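Local atomic coordinates of PrgB (Enterococcus faecalis, PDB entry 6EVU), a protein that promotes cell aggregation, biofilm formation and conjugation by binding and compacting DNA, the part described here being its adhesin domain. Residues G49-A54 with Q85-K90. Numbering follows the deposited sequence.
Sequences GKFIKA and QNSFVK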
ATOM      1  N   GLY A  49       0.950  -9.148 -16.798  1.00 28.32           N
ATOM      2  CA  GLY A  49       1.891  -8.042 -16.900  1.00 27.46           C
ATOM      3  C   GLY A  49       3.165  -8.437 -17.613  1.00 33.05           C
ATOM      4  O   GLY A  49       3.606  -9.585 -17.558  1.00 36.84           O
ATOM      5  N   LYS A  50       3.755  -7.455 -18.301  1.00 29.66           N
ATOM      6  CA  LYS A  50       5.078  -7.685 -18.875  1.00 31.55           C
ATOM      7  C   LYS A  50       6.108  -7.751 -17.750  1.00 29.47           C
ATOM      8  O   LYS A  50       5.963  -7.052 -16.736  1.00 28.74           O
ATOM      9  CB  LYS A  50       5.472  -6.572 -19.846  1.00 30.26           C
ATOM     10  CG  LYS A  50       4.653  -6.448 -21.112  1.00 39.52           C
ATOM     11  CD  LYS A  50       5.237  -5.278 -21.975  1.00 41.98           C
ATOM     12  CE  LYS A  50       4.702  -5.287 -23.394  1.00 61.25           C
ATOM     13  NZ  LYS A  50       3.272  -4.885 -23.426  1.00 68.41           N
ATOM     14  N   PHE A  51       7.105  -8.642 -17.891  1.00 34.64           N
ATOM     15  CA  PHE A  51       8.146  -8.782 -16.865  1.00 31.66           C
ATOM     16  C   PHE A  51       9.315  -7.868 -17.173  1.00 35.27           C
ATOM     17  O   PHE A  51       9.643  -7.641 -18.345  1.00 31.67           O
ATOM     18  CB  PHE A  51       8.659 -10.223 -16.766  1.00 28.00           C
ATOM     19  CG  PHE A  51       7.625 -11.181 -16.260  1.00 30.55           C
ATOM     20  CD1 PHE A  51       6.890 -11.948 -17.165  1.00 36.14           C
ATOM     21  CD2 PHE A  51       7.332 -11.274 -14.895  1.00 30.98           C
ATOM     22  CE1 PHE A  51       5.916 -12.808 -16.717  1.00 37.40           C
ATOM     23  CE2 PHE A  51       6.349 -12.160 -14.436  1.00 35.77           C
ATOM     24  CZ  PHE A  51       5.641 -12.912 -15.336  1.00 38.22           C
ATOM     25  N   ILE A  52       9.921  -7.307 -16.122  1.00 29.27           N
ATOM     26  CA  ILE A  52      11.152  -6.518 -16.224  1.00 26.27           C
ATOM     27  C   ILE A  52      12.314  -7.410 -15.837  1.00 33.57           C
ATOM     28  O   ILE A  52      12.340  -7.974 -14.735  1.00 31.86           O
ATOM     29  CB  ILE A  52      11.101  -5.280 -15.336  1.00 27.23           C
ATOM     30  CG1 ILE A  52       9.895  -4.432 -15.747  1.00 30.41           C
ATOM     31  CG2 ILE A  52      12.436  -4.509 -15.412  1.00 29.54           C
ATOM     32  CD1 ILE A  52       9.521  -3.317 -14.689  1.00 28.11           C
ATOM     33  N   LYS A  53      13.261  -7.569 -16.742  1.00 36.15           N
ATOM     34  CA  LYS A  53      14.484  -8.292 -16.395  1.00 38.32           C
ATOM     35  C   LYS A  53      15.184  -7.636 -15.207  1.00 36.69           C
ATOM     36  O   LYS A  53      15.367  -6.412 -15.178  1.00 35.50           O
ATOM     37  CB  LYS A  53      15.475  -8.315 -17.579  1.00 38.46           C
ATOM     38  CG  LYS A  53      14.941  -8.779 -18.882  1.00 43.67           C
ATOM     39  CD  LYS A  53      16.013  -8.537 -19.943  1.00 45.97           C
ATOM     40  CE  LYS A  53      16.412  -9.820 -20.586  1.00 52.73           C
ATOM     41  NZ  LYS A  53      17.139  -9.505 -21.849  1.00 57.52           N
ATOM     42  N   ALA A  54      15.586  -8.470 -14.236  1.00 36.42           N
ATOM     43  CA  ALA A  54      16.357  -8.007 -13.090  1.00 36.58           C
ATOM     44  C   ALA A  54      17.559  -7.188 -13.524  1.00 42.07           C
ATOM     45  O   ALA A  54      17.878  -6.170 -12.897  1.00 40.01           O
ATOM     46  CB  ALA A  54      16.806  -9.211 -12.242  1.00 35.43           C
ATOM     47  N   GLN A  85      11.234 -16.177 -14.998  1.00 39.85           N
ATOM     48  CA  GLN A  85      12.564 -16.590 -14.541  1.00 48.15           C
ATOM     49  C   GLN A  85      13.503 -15.398 -14.305  1.00 43.81           C
ATOM     50  O   GLN A  85      14.094 -15.275 -13.228  1.00 42.39           O
ATOM     51  CB  GLN A  85      13.196 -17.570 -15.549  1.00 46.20           C
ATOM     52  CG  GLN A  85      14.355 -18.398 -14.980  1.00 58.65           C
ATOM     53  CD  GLN A  85      15.661 -17.603 -14.827  1.00 59.09           C
ATOM     54  OE1 GLN A  85      16.014 -16.757 -15.673  1.00 52.18           O
ATOM     55  NE2 GLN A  85      16.389 -17.877 -13.741  1.00 56.03           N
ATOM     56  N   ASN A  86      13.747 -14.573 -15.328  1.00 42.92           N
ATOM     57  CA  ASN A  86      14.827 -13.595 -15.234  1.00 38.54           C
ATOM     58  C   ASN A  86      14.376 -12.274 -14.604  1.00 35.48           C
ATOM     59  O   ASN A  86      15.204 -11.358 -14.445  1.00 39.08           O
ATOM     60  CB  ASN A  86      15.474 -13.352 -16.616  1.00 38.42           C
ATOM     61  CG  ASN A  86      14.499 -12.782 -17.666  1.00 40.68           C
ATOM     62  OD1 ASN A  86      13.551 -12.042 -17.348  1.00 45.18           O
ATOM     63  ND2 ASN A  86      14.790 -13.076 -18.954  1.00 47.92           N
ATOM     64  N   SER A  87      13.106 -12.177 -14.204  1.00 37.00           N
ATOM     65  CA  SER A  87      12.591 -11.012 -13.478  1.00 33.74           C
ATOM     66  C   SER A  87      12.772 -11.121 -11.965  1.00 31.66           C
ATOM     67  O   SER A  87      12.465 -10.175 -11.250  1.00 31.93           O
ATOM     68  CB  SER A  87      11.113 -10.780 -13.810  1.00 35.88           C
ATOM     69  OG  SER A  87      10.302 -11.771 -13.207  1.00 36.61           O
ATOM     70  N   PHE A  88      13.358 -12.214 -11.469  1.00 36.22           N
ATOM     71  CA  PHE A  88      13.563 -12.440 -10.040  1.00 38.17           C
ATOM     72  C   PHE A  88      14.655 -11.517  -9.498  1.00 39.37           C
ATOM     73  O   PHE A  88      15.774 -11.461 -10.035  1.00 40.41           O
ATOM     74  CB  PHE A  88      13.927 -13.922  -9.813  1.00 40.32           C
ATOM     75  CG  PHE A  88      14.248 -14.257  -8.388  1.00 37.95           C
ATOM     76  CD1 PHE A  88      13.221 -14.433  -7.459  1.00 41.39           C
ATOM     77  CD2 PHE A  88      15.574 -14.364  -7.956  1.00 39.94           C
ATOM     78  CE1 PHE A  88      13.514 -14.717  -6.127  1.00 41.34           C
ATOM     79  CE2 PHE A  88      15.855 -14.618  -6.649  1.00 42.65           C
ATOM     80  CZ  PHE A  88      14.822 -14.783  -5.734  1.00 42.49           C
ATOM     81  N   VAL A  89      14.352 -10.819  -8.402  1.00 35.20           N
ATOM     82  CA  VAL A  89      15.275  -9.843  -7.825  1.00 39.25           C
ATOM     83  C   VAL A  89      15.515 -10.187  -6.358  1.00 36.71           C
ATOM     84  O   VAL A  89      14.612 -10.692  -5.676  1.00 38.40           O
ATOM     85  CB  VAL A  89      14.743  -8.383  -7.983  1.00 40.40           C
ATOM     86  CG1 VAL A  89      14.769  -7.961  -9.456  1.00 36.52           C
ATOM     87  CG2 VAL A  89      13.361  -8.263  -7.492  1.00 45.75           C
ATOM     88  N   LYS A  90      16.754  -9.966  -5.884  1.00 40.22           N
ATOM     89  CA  LYS A  90      17.111 -10.027  -4.464  1.00 41.00           C
ATOM     90  C   LYS A  90      17.322  -8.599  -3.959  1.00 53.87           C
ATOM     91  O   LYS A  90      17.976  -7.785  -4.620  1.00 59.69           O
ATOM     92  CB  LYS A  90      18.365 -10.861  -4.224  1.00 50.88           C
ATOM     93  CG  LYS A  90      18.227 -12.310  -4.665  1.00 67.53           C
ATOM     94  CD  LYS A  90      19.590 -13.032  -4.653  1.00 73.27           C
ATOM     95  CE  LYS A  90      19.814 -13.822  -5.947  1.00 70.75           C
ATOM     96  NZ  LYS A  90      19.641 -13.030  -7.218  1.00 64.12           N
TER
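A54 and N86 join the two segments through one backbone hydrogen bond, from A54 N to N86 O at 2.9 Å. It is nearly straight, with 171° at the hydrogen, and A54 N lies close to the plane of the N86 carbonyl. The end-to-end directions of F51-A54 and N86-V89 are 63° apart, and the backbones come nearest at K53 and S87. N86 and S87 are the middle residues of a type I turn from Q85 to F88. K53 is the N-cap of helix 54-57, so the bond ties the first turn of that helix to the beta turn. Beside it, S87 CA makes a CA-H...O contact of 3.3 Å with I52 O.

S87 CB also presses on I52 O, at 3.2 Å. With chi1 72°, S87 OG sits between the backbone N and the carbonyl carbon, and there it comes 3.5 Å from F51 CD2, oblique to the ring. This hydroxyl is hydrogen-bonded to F84 O. F51 rests on V102 of strand 99-104.

The K53 and N86 side chains cross obliquely. K53 CG is 3.9 Å from N86 OD1, and K53 CE passes near ND2. These are packing contacts, and OD1 takes its hydrogen bond from N83 N. A54 CB points toward the other segment and sits 3.3 Å from F88 O. It also meets V89 CG1 at 3.7 Å, a small apolar contact. The buried V89 side chain also touches F57 and V148.

Strands 50-51 and 88-89 both pair antiparallel with strand 99-104. K50 and I52 bond to L103 and A101, S87 and V89 to A101 and G99, so the two segments follow one another along that strand and meet at A101. This is plain structural packing at the periphery of a beta-rich adhesin domain of the antigen I/II family, within its glucan-binding protein C region.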